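Local coordinates for protein CDA peptide synthetase I (Streptomyces coelicolor, PDB 5DU9) that belongs to the condensation-domain family of nonribosomal peptide synthetases, built as a V-shaped pair of lobes with a fold related to CoA-dependent acyltransferases, at residues Gly29-Thr34 / Ala238-Val243; Glu117-Met122 / Arg383-Gly388; Val243-Leu248 / Arg406-Gly411; Asn365-Ile370 / Asn394-Gly399; Thr390-Ile395 / Gln414-Gln419. The protein carries 1 engineered substitution. All coordinates share one frame; numbering follows the deposited sequence. Where two conformers were deposited one is given.

Residues 29-34 meet 238-243 in contact 1, closing a loop of 203 residues that runs through most of the N-terminal lobe. Contact 2 opens inside that loop at 117-122 and closes at 383-388, so the two cross. Contact 3 starts where contact 1 ends, sharing Val243, and crosses contact 2 before closing at 406-411. Contact 4 (365-370 with 394-399) is nested within contact 3 and crosses contact 2. Contact 5 shares Asn394 and Ile395 with contact 4 and crosses contact 3. Contacts 3 and 4 attach the outer strands of the four-stranded sheet, contact 5 leads it into helix 418-437, contact 1 ties the turn entering strand 33-40 to the loop before strand 242-248, and contact 2 packs helix 114-126 on strand 379-384.

Contact 1. Residues Gly29-Thr34 / Ala238-Val243; sequences GAHYRT and ALAPTV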
# COMPACT_ATOMS: atom_id res chain seq x y z
N GLY A 29 -18.77 -1.42 8.51
CA GLY A 29 -17.90 -2.34 7.81
C GLY A 29 -16.44 -2.17 8.18
O GLY A 29 -16.04 -1.15 8.76
N ALA A 30 -15.63 -3.17 7.84
CA ALA A 30 -14.20 -3.16 8.14
C ALA A 30 -13.38 -3.19 6.85
O ALA A 30 -12.20 -3.55 6.85
CB ALA A 30 -13.83 -4.34 9.02
N HIS A 31 -14.01 -2.81 5.74
CA HIS A 31 -13.38 -2.96 4.44
C HIS A 31 -12.19 -2.05 4.23
O HIS A 31 -11.38 -2.30 3.33
CB HIS A 31 -14.41 -2.73 3.33
CG HIS A 31 -15.47 -3.78 3.27
ND1 HIS A 31 -15.17 -5.12 3.13
CD2 HIS A 31 -16.82 -3.71 3.35
CE1 HIS A 31 -16.29 -5.82 3.12
NE2 HIS A 31 -17.30 -4.99 3.25
N TYR A 32 -12.06 -1.00 5.04
CA TYR A 32 -10.90 -0.11 4.95
C TYR A 32 -9.92 -0.36 6.10
O TYR A 32 -9.06 0.48 6.38
CB TYR A 32 -11.37 1.35 4.90
CG TYR A 32 -11.86 1.70 3.51
CD1 TYR A 32 -13.17 1.44 3.13
CD2 TYR A 32 -11.00 2.24 2.56
CE1 TYR A 32 -13.62 1.73 1.85
CE2 TYR A 32 -11.44 2.53 1.28
CZ TYR A 32 -12.74 2.28 0.93
OH TYR A 32 -13.17 2.57 -0.34
N ARG A 33 -10.02 -1.53 6.73
CA ARG A 33 -8.95 -2.02 7.60
C ARG A 33 -7.82 -2.56 6.73
O ARG A 33 -8.04 -3.42 5.88
CB ARG A 33 -9.43 -3.13 8.53
CG ARG A 33 -10.45 -2.73 9.60
CD ARG A 33 -9.85 -1.86 10.70
NE ARG A 33 -8.57 -2.36 11.22
CZ ARG A 33 -8.42 -3.06 12.34
NH1 ARG A 33 -9.45 -3.39 13.11
NH2 ARG A 33 -7.20 -3.44 12.71
N THR A 34 -6.62 -2.05 6.97
CA THR A 34 -5.43 -2.49 6.24
C THR A 34 -4.37 -2.92 7.23
O THR A 34 -4.52 -2.72 8.44
CB THR A 34 -4.89 -1.38 5.33
OG1 THR A 34 -4.66 -0.20 6.11
CG2 THR A 34 -5.89 -1.06 4.24
N ALA A 238 -16.20 -2.06 -3.65
CA ALA A 238 -14.88 -2.29 -3.06
C ALA A 238 -15.00 -3.04 -1.73
O ALA A 238 -15.69 -2.61 -0.81
CB ALA A 238 -14.17 -0.97 -2.85
N LEU A 239 -14.31 -4.17 -1.65
CA LEU A 239 -14.39 -5.06 -0.50
C LEU A 239 -12.99 -5.43 -0.02
O LEU A 239 -12.05 -5.45 -0.80
CB LEU A 239 -15.15 -6.34 -0.85
CG LEU A 239 -16.61 -6.19 -1.31
CD1 LEU A 239 -17.14 -7.53 -1.80
CD2 LEU A 239 -17.48 -5.64 -0.18
N ALA A 240 -12.87 -5.75 1.27
CA ALA A 240 -11.61 -6.26 1.80
C ALA A 240 -11.23 -7.50 1.00
O ALA A 240 -12.08 -8.36 0.77
CB ALA A 240 -11.73 -6.58 3.28
N PRO A 241 -9.97 -7.59 0.56
CA PRO A 241 -9.59 -8.69 -0.33
C PRO A 241 -9.31 -10.01 0.37
O PRO A 241 -8.96 -10.06 1.55
CB PRO A 241 -8.30 -8.17 -0.97
CG PRO A 241 -7.71 -7.28 0.07
CD PRO A 241 -8.88 -6.61 0.72
N THR A 242 -9.50 -11.09 -0.38
CA THR A 242 -8.87 -12.36 -0.08
C THR A 242 -7.43 -12.23 -0.55
O THR A 242 -7.20 -11.81 -1.69
CB THR A 242 -9.56 -13.53 -0.78
OG1 THR A 242 -10.92 -13.60 -0.35
CG2 THR A 242 -8.86 -14.84 -0.47
N VAL A 243 -6.48 -12.56 0.31
CA VAL A 243 -5.07 -12.33 0.01
C VAL A 243 -4.32 -13.64 -0.11
O VAL A 243 -4.38 -14.49 0.79
CB VAL A 243 -4.41 -11.45 1.09
CG1 VAL A 243 -2.96 -11.16 0.74
CG2 VAL A 243 -5.18 -10.15 1.27
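The backbone N-H of Ala240 points at ND1 of the His31 ring, 3.0 Å away and almost straight at 171°. His31 is the second residue of a type I beta turn, Ala30 to Arg33, leading into strand 33-40 of the six-stranded sheet, so the bond pins a turn of one lobe of the condensation-domain fold to the loop entering strand 242-248 of the other. The donor is tilted 34° from the imidazole plane. Because ND1 accepts here, a neutral His31 would probably carry its proton on NE2. With CG anti to the carbonyl carbon (chi1 -68°), the His31 side chain lies alongside Leu239, both pointing the same way. Leu239 CD2 makes a CH-pi contact over one face, 3.8 Å from the ring centroid and displaced toward the rim near CE1 and NE2. Ala240 CB takes the ring edge, in plane, 3.7 Å from His31 ND1. Next in the turn, Tyr32 reaches toward helix 14-24, touching Val19 of the ligand pocket, and its side chain comes within about 4 Å (nearest atoms) of the bound (2S)-2-amino-N-butyl-propanamide. At the margin of the contact its OH lies 4.5 Å from Ala238 CB.

Contact 2. Residues Glu117-Met122 / Arg383-Gly388; sequences EAQRWM and RSISSG
Ile385, Met122 and Gln119 carry this contact between helix 114-126 and the chain at strand 379-384, which turns a corner at Ile385; there Ile385 and Ser386 both face Gly35 in a classic beta bulge. Ile385 faces the helix, and its CD1 meets Met122 CE at 3.6 Å, the two side chains crossing at about a right angle. The methionine is bent at its last torsion (chi3 -71°), which brings CE beside Ile385 CD1 and near the Arg383 guanidinium. Gln119 supplies the polar half. Its OE1 accepts from Arg383 NH1 at 3.2 Å, in both the carbonyl and the guanidinium plane, and more weakly from NH2; the amide and guanidinium planes are 47° apart. Each group has a further partner: Glu39 forms a salt bridge with Arg383 NE, and Asp123 accepts from Gln119 NE2. On the strand side, Ser387 reaches the ligand pocket. A water links the backbone to the helix, donating to Ile385 O at 2.8 Å and accepting weakly from Gln119 NE2.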
# COMPACT_ATOMS: atom_id res chain seq x y z
N GLU A 117 -1.14 -19.62 12.79
CA GLU A 117 -1.97 -19.07 13.85
C GLU A 117 -1.88 -17.55 13.89
O GLU A 117 -2.87 -16.86 14.15
CB GLU A 117 -1.57 -19.64 15.21
CG GLU A 117 -2.14 -21.01 15.48
CD GLU A 117 -3.66 -21.02 15.48
OE1 GLU A 117 -4.25 -20.29 16.30
OE2 GLU A 117 -4.25 -21.74 14.65
N ALA A 118 -0.68 -17.03 13.64
CA ALA A 118 -0.48 -15.59 13.61
C ALA A 118 -1.27 -14.96 12.47
O ALA A 118 -1.90 -13.92 12.64
CB ALA A 118 1.00 -15.27 13.47
N GLN A 119 -1.25 -15.61 11.31
CA GLN A 119 -1.98 -15.11 10.15
C GLN A 119 -3.48 -15.09 10.43
O GLN A 119 -4.17 -14.13 10.10
CB GLN A 119 -1.69 -15.97 8.91
CG GLN A 119 -2.40 -15.49 7.64
CD GLN A 119 -1.87 -14.16 7.13
OE1 GLN A 119 -0.67 -13.99 6.92
NE2 GLN A 119 -2.78 -13.20 6.92
N ARG A 120 -3.96 -16.16 11.05
CA ARG A 120 -5.37 -16.27 11.41
C ARG A 120 -5.76 -15.15 12.38
O ARG A 120 -6.84 -14.57 12.27
CB ARG A 120 -5.66 -17.63 12.03
CG ARG A 120 -7.11 -17.83 12.43
CD ARG A 120 -7.39 -19.26 12.87
NE ARG A 120 -8.72 -19.39 13.45
CZ ARG A 120 -9.06 -18.94 14.65
NH1 ARG A 120 -8.16 -18.32 15.41
NH2 ARG A 120 -10.30 -19.10 15.10
N TRP A 121 -4.87 -14.83 13.32
CA TRP A 121 -5.12 -13.77 14.28
C TRP A 121 -5.22 -12.42 13.59
O TRP A 121 -6.11 -11.62 13.88
CB TRP A 121 -4.02 -13.72 15.35
CG TRP A 121 -4.41 -12.94 16.57
CD1 TRP A 121 -4.86 -13.44 17.75
CD2 TRP A 121 -4.38 -11.52 16.72
NE1 TRP A 121 -5.12 -12.42 18.63
CE2 TRP A 121 -4.84 -11.23 18.02
CE3 TRP A 121 -4.02 -10.46 15.88
CZ2 TRP A 121 -4.93 -9.93 18.50
CZ3 TRP A 121 -4.12 -9.17 16.36
CH2 TRP A 121 -4.58 -8.91 17.66
N MET A 122 -4.29 -12.16 12.67
CA MET A 122 -4.26 -10.90 11.95
C MET A 122 -5.49 -10.76 11.05
O MET A 122 -6.06 -9.67 10.94
CB MET A 122 -2.98 -10.79 11.12
CG MET A 122 -1.72 -10.66 11.97
SD MET A 122 -0.21 -10.40 11.01
CE MET A 122 0.01 -12.01 10.25
N ARG A 383 6.30 -7.20 5.51
CA ARG A 383 5.46 -7.82 4.50
C ARG A 383 4.03 -7.32 4.64
O ARG A 383 3.55 -7.01 5.73
CB ARG A 383 5.52 -9.35 4.56
CG ARG A 383 4.71 -10.04 5.65
CD ARG A 383 4.61 -11.53 5.33
NE ARG A 383 4.13 -12.33 6.46
CZ ARG A 383 2.89 -12.80 6.59
NH1 ARG A 383 1.96 -12.57 5.66
NH2 ARG A 383 2.57 -13.52 7.66
N SER A 384 3.36 -7.24 3.50
CA SER A 384 2.00 -6.72 3.43
C SER A 384 1.01 -7.76 3.93
O SER A 384 1.19 -8.95 3.71
CB SER A 384 1.68 -6.30 1.99
OG SER A 384 0.38 -5.75 1.90
N ILE A 385 -0.03 -7.30 4.63
CA ILE A 385 -1.11 -8.18 5.06
C ILE A 385 -2.36 -7.88 4.23
O ILE A 385 -3.00 -8.79 3.72
CB ILE A 385 -1.42 -8.02 6.57
CG1 ILE A 385 -0.23 -8.49 7.41
CG2 ILE A 385 -2.68 -8.79 6.96
CD1 ILE A 385 0.12 -9.97 7.26
N SER A 386 -2.69 -6.60 4.12
CA SER A 386 -3.77 -6.15 3.26
C SER A 386 -3.57 -4.68 2.94
O SER A 386 -3.52 -3.85 3.85
CB SER A 386 -5.13 -6.38 3.93
OG SER A 386 -6.18 -5.96 3.07
N SER A 387 -3.45 -4.35 1.66
CA SER A 387 -3.11 -2.99 1.25
C SER A 387 -4.33 -2.08 1.10
O SER A 387 -4.20 -0.86 1.08
CB SER A 387 -2.32 -3.00 -0.06
OG SER A 387 -3.16 -3.21 -1.19
N GLY A 388 -5.52 -2.67 1.02
CA GLY A 388 -6.74 -1.90 0.87
C GLY A 388 -7.83 -2.68 0.16
O GLY A 388 -7.55 -3.72 -0.44
O HOH W 1 -2.70 -11.47 4.41

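Contact 3. Residues Val243-Leu248 / Arg406-Gly411; sequences VRSLGL and RVDFEG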
# COMPACT_ATOMS: atom_id res chain seq x y z
N VAL A 243 -6.48 -12.56 0.31
CA VAL A 243 -5.07 -12.33 0.01
C VAL A 243 -4.32 -13.64 -0.11
O VAL A 243 -4.38 -14.49 0.79
CB VAL A 243 -4.41 -11.45 1.09
CG1 VAL A 243 -2.96 -11.16 0.74
CG2 VAL A 243 -5.18 -10.15 1.27
N ARG A 244 -3.64 -13.82 -1.23
CA ARG A 244 -2.77 -14.97 -1.42
C ARG A 244 -1.37 -14.47 -1.73
O ARG A 244 -1.16 -13.63 -2.61
CB ARG A 244 -3.29 -15.89 -2.53
CG ARG A 244 -4.55 -16.66 -2.14
CD ARG A 244 -4.29 -17.64 -1.00
NE ARG A 244 -5.50 -18.36 -0.60
CZ ARG A 244 -6.36 -17.95 0.33
NH1 ARG A 244 -6.16 -16.80 0.98
NH2 ARG A 244 -7.42 -18.69 0.62
N SER A 245 -0.41 -15.01 -0.99
CA SER A 245 0.96 -14.51 -1.03
C SER A 245 1.91 -15.58 -1.55
O SER A 245 1.81 -16.74 -1.17
CB SER A 245 1.38 -14.04 0.37
OG SER A 245 2.66 -13.43 0.33
N LEU A 246 2.82 -15.17 -2.43
CA LEU A 246 3.79 -16.08 -3.02
C LEU A 246 5.19 -15.51 -2.81
O LEU A 246 5.48 -14.41 -3.24
CB LEU A 246 3.51 -16.28 -4.51
CG LEU A 246 4.54 -17.09 -5.31
CD1 LEU A 246 4.68 -18.49 -4.75
CD2 LEU A 246 4.15 -17.13 -6.77
N GLY A 247 6.04 -16.28 -2.13
CA GLY A 247 7.42 -15.89 -1.94
C GLY A 247 8.29 -16.34 -3.09
O GLY A 247 8.26 -17.51 -3.48
N LEU A 248 9.06 -15.40 -3.64
CA LEU A 248 9.98 -15.66 -4.74
C LEU A 248 11.41 -15.39 -4.29
O LEU A 248 11.75 -14.25 -3.97
CB LEU A 248 9.65 -14.79 -5.95
CG LEU A 248 8.23 -14.89 -6.51
CD1 LEU A 248 8.07 -13.90 -7.65
CD2 LEU A 248 7.93 -16.31 -6.98
N ARG A 406 8.02 -10.83 -2.26
CA ARG A 406 6.74 -11.39 -1.88
C ARG A 406 5.70 -10.78 -2.79
O ARG A 406 5.58 -9.55 -2.87
CB ARG A 406 6.41 -11.13 -0.41
CG ARG A 406 5.35 -12.06 0.16
CD ARG A 406 5.96 -13.08 1.12
NE ARG A 406 5.15 -14.29 1.23
CZ ARG A 406 5.63 -15.50 1.48
NH1 ARG A 406 6.93 -15.69 1.64
NH2 ARG A 406 4.81 -16.54 1.56
N VAL A 407 4.96 -11.63 -3.50
CA VAL A 407 3.92 -11.18 -4.40
C VAL A 407 2.57 -11.52 -3.80
O VAL A 407 2.25 -12.69 -3.59
CB VAL A 407 4.04 -11.84 -5.79
CG1 VAL A 407 2.94 -11.34 -6.73
CG2 VAL A 407 5.42 -11.57 -6.38
N ASP A 408 1.78 -10.49 -3.50
CA ASP A 408 0.44 -10.68 -2.96
C ASP A 408 -0.61 -10.36 -4.01
O ASP A 408 -0.61 -9.27 -4.58
CB ASP A 408 0.22 -9.80 -1.73
CG ASP A 408 0.85 -10.37 -0.47
OD1 ASP A 408 1.87 -11.07 -0.58
OD2 ASP A 408 0.30 -10.14 0.63
N PHE A 409 -1.48 -11.33 -4.28
CA PHE A 409 -2.67 -11.09 -5.08
C PHE A 409 -3.83 -10.90 -4.13
O PHE A 409 -4.21 -11.81 -3.40
CB PHE A 409 -2.93 -12.25 -6.05
CG PHE A 409 -2.26 -12.09 -7.39
CD1 PHE A 409 -0.96 -11.63 -7.47
CD2 PHE A 409 -2.93 -12.42 -8.56
CE1 PHE A 409 -0.33 -11.48 -8.70
CE2 PHE A 409 -2.31 -12.27 -9.79
CZ PHE A 409 -1.01 -11.80 -9.86
N GLU A 410 -4.38 -9.69 -4.14
CA GLU A 410 -5.49 -9.32 -3.28
C GLU A 410 -6.75 -9.22 -4.12
O GLU A 410 -6.93 -8.24 -4.85
CB GLU A 410 -5.20 -8.00 -2.57
CG GLU A 410 -3.85 -7.95 -1.87
CD GLU A 410 -3.62 -6.66 -1.11
OE1 GLU A 410 -4.15 -5.61 -1.54
OE2 GLU A 410 -2.90 -6.68 -0.09
N GLY A 411 -7.61 -10.22 -4.01
CA GLY A 411 -8.79 -10.31 -4.86
C GLY A 411 -10.09 -10.01 -4.13
O GLY A 411 -10.29 -10.43 -2.99
O HOH W 2 1.72 -17.53 1.87
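Backbone bonds join Val243-Leu248 to Arg406-Gly411 as antiparallel strands whose axes pass 4.6 Å apart. Arg244 pairs with Phe409 and Leu246 with Val407 as hydrogen-bonded pairs; Val407 N to Leu246 O, at 2.8 Å, is virtually straight (179°). CA-H...O contacts fill in between, such as Asp408 CA to Arg244 O.

A polar chain runs over the face that carries Ser245, Arg406 and Asp408. Ser245 OG is gripped twice: it donates to Asp408 OD1 at 2.6 Å, on the syn side but tilted out of the carboxylate plane, and accepts from Arg406 NE at 2.8 Å, close to the guanidinium plane. The Arg406 chain is bent at chi2 (107°), and the guanidinium lies over the backbone, with Gly247 N 3.7 Å above its centre. A water at the guanidinium edge joins Arg406 NH2 to Ser245 O. The proximity of Arg406 and Asp408 to one hydroxyl probably polarises it.

Apolar contacts are few: Val407 CG2 meets Leu248 CD1 at 3.8 Å, and Val243 CG2 lies beside Glu410 CG.

The Arg244, Leu246 and Phe409 face is covered by helix 418-437, where Gln425 NE2 also donates to Arg244 O. Strand 404-411 pairs on its other side with strand 393-398, while strand 242-248 ends the sheet; Glu410 turns its carboxylate to Ser387 and Asn394.

Contact 4. Residues Asn365-Ile370 / Asn394-Gly399; sequences NVMPYI and NIVLTG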
# COMPACT_ATOMS: atom_id res chain seq x y z
N ASN A 365 1.08 -2.39 -7.36
CA ASN A 365 1.74 -1.69 -6.27
C ASN A 365 3.10 -2.32 -5.98
O ASN A 365 3.20 -3.26 -5.19
CB ASN A 365 0.85 -1.72 -5.02
CG ASN A 365 1.44 -0.97 -3.85
OD1 ASN A 365 2.46 -0.29 -3.97
ND2 ASN A 365 0.80 -1.09 -2.69
N VAL A 366 4.13 -1.81 -6.64
CA VAL A 366 5.50 -2.23 -6.39
C VAL A 366 6.00 -1.34 -5.27
O VAL A 366 6.34 -0.17 -5.50
CB VAL A 366 6.39 -2.12 -7.63
CG1 VAL A 366 7.79 -2.66 -7.34
CG2 VAL A 366 5.76 -2.86 -8.80
N MET A 367 6.03 -1.87 -4.05
CA MET A 367 6.36 -1.04 -2.91
C MET A 367 7.82 -0.59 -2.98
O MET A 367 8.69 -1.35 -3.41
CB MET A 367 6.09 -1.78 -1.60
CG MET A 367 4.61 -1.95 -1.31
SD MET A 367 4.25 -2.42 0.39
CE MET A 367 4.55 -0.88 1.25
N PRO A 368 8.08 0.65 -2.56
CA PRO A 368 9.44 1.19 -2.60
C PRO A 368 10.32 0.44 -1.63
O PRO A 368 9.83 -0.23 -0.71
CB PRO A 368 9.25 2.65 -2.19
CG PRO A 368 8.03 2.66 -1.36
CD PRO A 368 7.13 1.60 -1.93
N TYR A 369 11.63 0.54 -1.82
CA TYR A 369 12.56 -0.16 -0.97
C TYR A 369 12.42 0.31 0.47
O TYR A 369 12.29 1.51 0.73
CB TYR A 369 13.98 0.04 -1.45
CG TYR A 369 14.99 -0.60 -0.54
CD1 TYR A 369 15.14 -1.98 -0.48
CD2 TYR A 369 15.81 0.18 0.28
CE1 TYR A 369 16.06 -2.57 0.35
CE2 TYR A 369 16.73 -0.40 1.12
CZ TYR A 369 16.85 -1.78 1.16
OH TYR A 369 17.78 -2.36 1.99
N ILE A 370 12.43 -0.64 1.38
CA ILE A 370 12.49 -0.34 2.80
C ILE A 370 13.66 -1.12 3.39
O ILE A 370 13.75 -2.34 3.23
CB ILE A 370 11.16 -0.69 3.52
CG1 ILE A 370 11.31 -0.49 5.03
CG2 ILE A 370 10.71 -2.11 3.18
CD1 ILE A 370 10.03 -0.73 5.81
N ASN A 394 -5.75 -6.29 -6.51
CA ASN A 394 -4.50 -5.59 -6.26
C ASN A 394 -3.36 -6.57 -6.40
O ASN A 394 -3.46 -7.71 -5.92
CB ASN A 394 -4.42 -4.97 -4.86
CG ASN A 394 -5.62 -4.14 -4.50
OD1 ASN A 394 -6.15 -3.38 -5.32
ND2 ASN A 394 -6.07 -4.26 -3.25
N ILE A 395 -2.29 -6.13 -7.04
CA ILE A 395 -1.06 -6.90 -7.12
C ILE A 395 0.00 -6.13 -6.35
O ILE A 395 0.40 -5.04 -6.75
CB ILE A 395 -0.61 -7.13 -8.57
CG1 ILE A 395 -1.68 -7.92 -9.32
CG2 ILE A 395 0.73 -7.85 -8.60
CD1 ILE A 395 -1.43 -8.06 -10.80
N VAL A 396 0.44 -6.69 -5.23
CA VAL A 396 1.35 -6.01 -4.32
C VAL A 396 2.68 -6.75 -4.27
O VAL A 396 2.71 -7.96 -4.05
CB VAL A 396 0.75 -5.92 -2.90
CG1 VAL A 396 1.64 -5.08 -1.99
CG2 VAL A 396 -0.66 -5.33 -2.96
N LEU A 397 3.76 -6.02 -4.50
CA LEU A 397 5.10 -6.58 -4.40
C LEU A 397 5.88 -5.90 -3.29
O LEU A 397 5.84 -4.68 -3.17
CB LEU A 397 5.88 -6.44 -5.70
CG LEU A 397 5.60 -7.47 -6.79
CD1 LEU A 397 4.22 -7.31 -7.36
CD2 LEU A 397 6.65 -7.36 -7.87
N THR A 398 6.56 -6.70 -2.48
CA THR A 398 7.51 -6.20 -1.51
C THR A 398 8.83 -6.92 -1.72
O THR A 398 8.85 -8.11 -2.03
CB THR A 398 7.03 -6.40 -0.06
OG1 THR A 398 6.93 -7.80 0.22
CG2 THR A 398 5.68 -5.75 0.14
N GLY A 399 9.93 -6.19 -1.57
CA GLY A 399 11.25 -6.74 -1.79
C GLY A 399 11.91 -6.10 -3.00
O GLY A 399 11.45 -5.06 -3.48
O HOH W 3 11.32 -2.29 -3.30
O HOH W 4 8.57 -4.36 -4.00
O HOH W 5 9.58 -3.32 -0.72
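Asn365 lies alongside Val396, pointing the same way, with its ND2 4.1 Å from Val396 CG1; chi1 -178° sets CG anti to the backbone N, on the face shared with Val396. The strands run parallel, and three backbone bonds join them: Asn365 N to Ile395 O at 2.8 Å, Leu397 N to Asn365 O at 2.9 Å and Met367 N to Leu397 O at 3.0 Å. Val366 and Leu397 share the opposite face, where both touch Val271 of helix 267-283. Beyond the last bond, waters bridge the two chains. One accepts from Gly399 N at 3.0 Å and lies near Pro368 O; two others sit between Met367 O and Gly399 O. The Asn365 side chain lies about 6 Å (nearest atoms) from the bound (2S)-2-amino-N-butyl-propanamide. Past this fork the chain from Ile370 goes to strands 373-374 and 379-384 of the other sheet before returning as strand 393-398. Such a crossover, in which chain from the C-terminal lobe adds strands to the sheet of the N-terminal lobe, is a feature of condensation domains.

Contact 5. Residues Thr390-Ile395 / Gln414-Gln419; sequences TTDLNI and QVYGGQ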
# COMPACT_ATOMS: atom_id res chain seq x y z
N THR A 390 -10.76 -3.63 -2.68
CA THR A 390 -10.70 -3.63 -4.14
C THR A 390 -12.00 -4.11 -4.76
O THR A 390 -12.72 -4.94 -4.19
CB THR A 390 -9.53 -4.51 -4.64
OG1 THR A 390 -9.44 -4.45 -6.07
CG2 THR A 390 -9.71 -5.95 -4.20
N THR A 391 -12.31 -3.56 -5.93
CA THR A 391 -13.43 -4.01 -6.73
C THR A 391 -13.04 -5.20 -7.60
O THR A 391 -13.90 -5.88 -8.16
CB THR A 391 -13.95 -2.88 -7.65
OG1 THR A 391 -12.89 -2.43 -8.50
CG2 THR A 391 -14.47 -1.72 -6.83
N ASP A 392 -11.74 -5.46 -7.69
CA ASP A 392 -11.24 -6.51 -8.58
C ASP A 392 -9.97 -7.13 -8.00
O ASP A 392 -10.04 -8.13 -7.28
CB ASP A 392 -10.99 -5.92 -9.98
CG ASP A 392 -10.21 -6.86 -10.88
OD1 ASP A 392 -10.50 -8.07 -10.88
OD2 ASP A 392 -9.31 -6.37 -11.59
N LEU A 393 -8.82 -6.54 -8.29
CA LEU A 393 -7.53 -7.13 -7.93
C LEU A 393 -6.47 -6.09 -7.62
O LEU A 393 -6.29 -5.13 -8.37
CB LEU A 393 -7.05 -8.04 -9.07
CG LEU A 393 -5.71 -8.77 -8.88
CD1 LEU A 393 -5.83 -9.87 -7.84
CD2 LEU A 393 -5.24 -9.34 -10.22
N ASN A 394 -5.75 -6.29 -6.51
CA ASN A 394 -4.50 -5.59 -6.26
C ASN A 394 -3.36 -6.57 -6.40
O ASN A 394 -3.46 -7.71 -5.92
CB ASN A 394 -4.42 -4.97 -4.86
CG ASN A 394 -5.62 -4.14 -4.50
OD1 ASN A 394 -6.15 -3.38 -5.32
ND2 ASN A 394 -6.07 -4.26 -3.25
N ILE A 395 -2.29 -6.13 -7.04
CA ILE A 395 -1.06 -6.90 -7.12
C ILE A 395 0.00 -6.13 -6.35
O ILE A 395 0.40 -5.04 -6.75
CB ILE A 395 -0.61 -7.13 -8.57
CG1 ILE A 395 -1.68 -7.92 -9.32
CG2 ILE A 395 0.73 -7.85 -8.60
CD1 ILE A 395 -1.43 -8.06 -10.80
N GLN A 414 -15.93 -11.59 -4.15
CA GLN A 414 -17.07 -11.90 -5.00
C GLN A 414 -16.62 -12.20 -6.43
O GLN A 414 -17.42 -12.63 -7.27
CB GLN A 414 -18.07 -10.74 -5.01
CG GLN A 414 -18.73 -10.49 -3.66
CD GLN A 414 -19.69 -9.32 -3.69
OE1 GLN A 414 -19.77 -8.59 -4.68
NE2 GLN A 414 -20.43 -9.13 -2.60
N VAL A 415 -15.33 -11.98 -6.70
CA VAL A 415 -14.76 -12.19 -8.03
C VAL A 415 -13.79 -13.36 -8.03
O VAL A 415 -13.79 -14.18 -8.96
CB VAL A 415 -14.01 -10.92 -8.52
CG1 VAL A 415 -13.50 -11.12 -9.95
CG2 VAL A 415 -14.92 -9.70 -8.44
N TYR A 416 -12.95 -13.44 -7.00
CA TYR A 416 -11.91 -14.46 -6.90
C TYR A 416 -12.05 -15.32 -5.65
O TYR A 416 -12.30 -14.81 -4.56
CB TYR A 416 -10.52 -13.82 -6.89
CG TYR A 416 -10.21 -12.92 -8.07
CD1 TYR A 416 -9.63 -13.43 -9.22
CD2 TYR A 416 -10.45 -11.55 -8.00
CE1 TYR A 416 -9.33 -12.60 -10.29
CE2 TYR A 416 -10.15 -10.72 -9.06
CZ TYR A 416 -9.59 -11.25 -10.20
OH TYR A 416 -9.30 -10.42 -11.26
N GLY A 417 -11.87 -16.62 -5.82
CA GLY A 417 -11.66 -17.51 -4.69
C GLY A 417 -10.17 -17.58 -4.40
O GLY A 417 -9.35 -17.18 -5.23
N GLY A 418 -9.82 -18.08 -3.21
CA GLY A 418 -8.43 -18.22 -2.83
C GLY A 418 -7.62 -19.04 -3.83
O GLY A 418 -6.54 -18.63 -4.25
N GLN A 419 -8.16 -20.19 -4.21
CA GLN A 419 -7.49 -21.07 -5.17
C GLN A 419 -7.29 -20.37 -6.51
O GLN A 419 -6.25 -20.52 -7.14
CB GLN A 419 -8.29 -22.36 -5.36
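Tyr416 turns the edge of its ring to Asp392: OD1 lies in the ring plane, 3.2 Å from CE2, and the main-chain O of Asp392 also lies near that plane, 3.1 Å from CE2. Over one face of the ring stands Val415 CG1 from the preceding residue, 3.5 Å above the plane and offset toward the rim. The Asp392 carboxylate is turned 31° from the ring. The Tyr416 hydroxyl donates to Asp392 OD1 at 2.7 Å, approaching on the syn side, 20° out of the carboxylate plane. OD1 is gripped a second time by Ser229 OG, so the aspartate ties together two loops besides its own. Its backbone is steadied in an ST turn, in which Thr390 OG1 accepts from Asp392 N at 3.0 Å. An apolar contact completes the seam, Leu393 CB meeting Tyr416 CE2 at 4.1 Å. Separately, Val415 CG2 comes within van der Waals range of Thr391 O, at 4.0 Å. Leu393 and Tyr416 both also touch Leu421 of helix 418-437. That helix begins straight after Gly417, its N-cap, whose backbone N bonds to Asp420 OD2 as in one half of a capping box. The arrangement fastens the entry of strand 393-398 to the start of the helix that covers the four-stranded sheet of the C-terminal lobe in this condensation-domain fold.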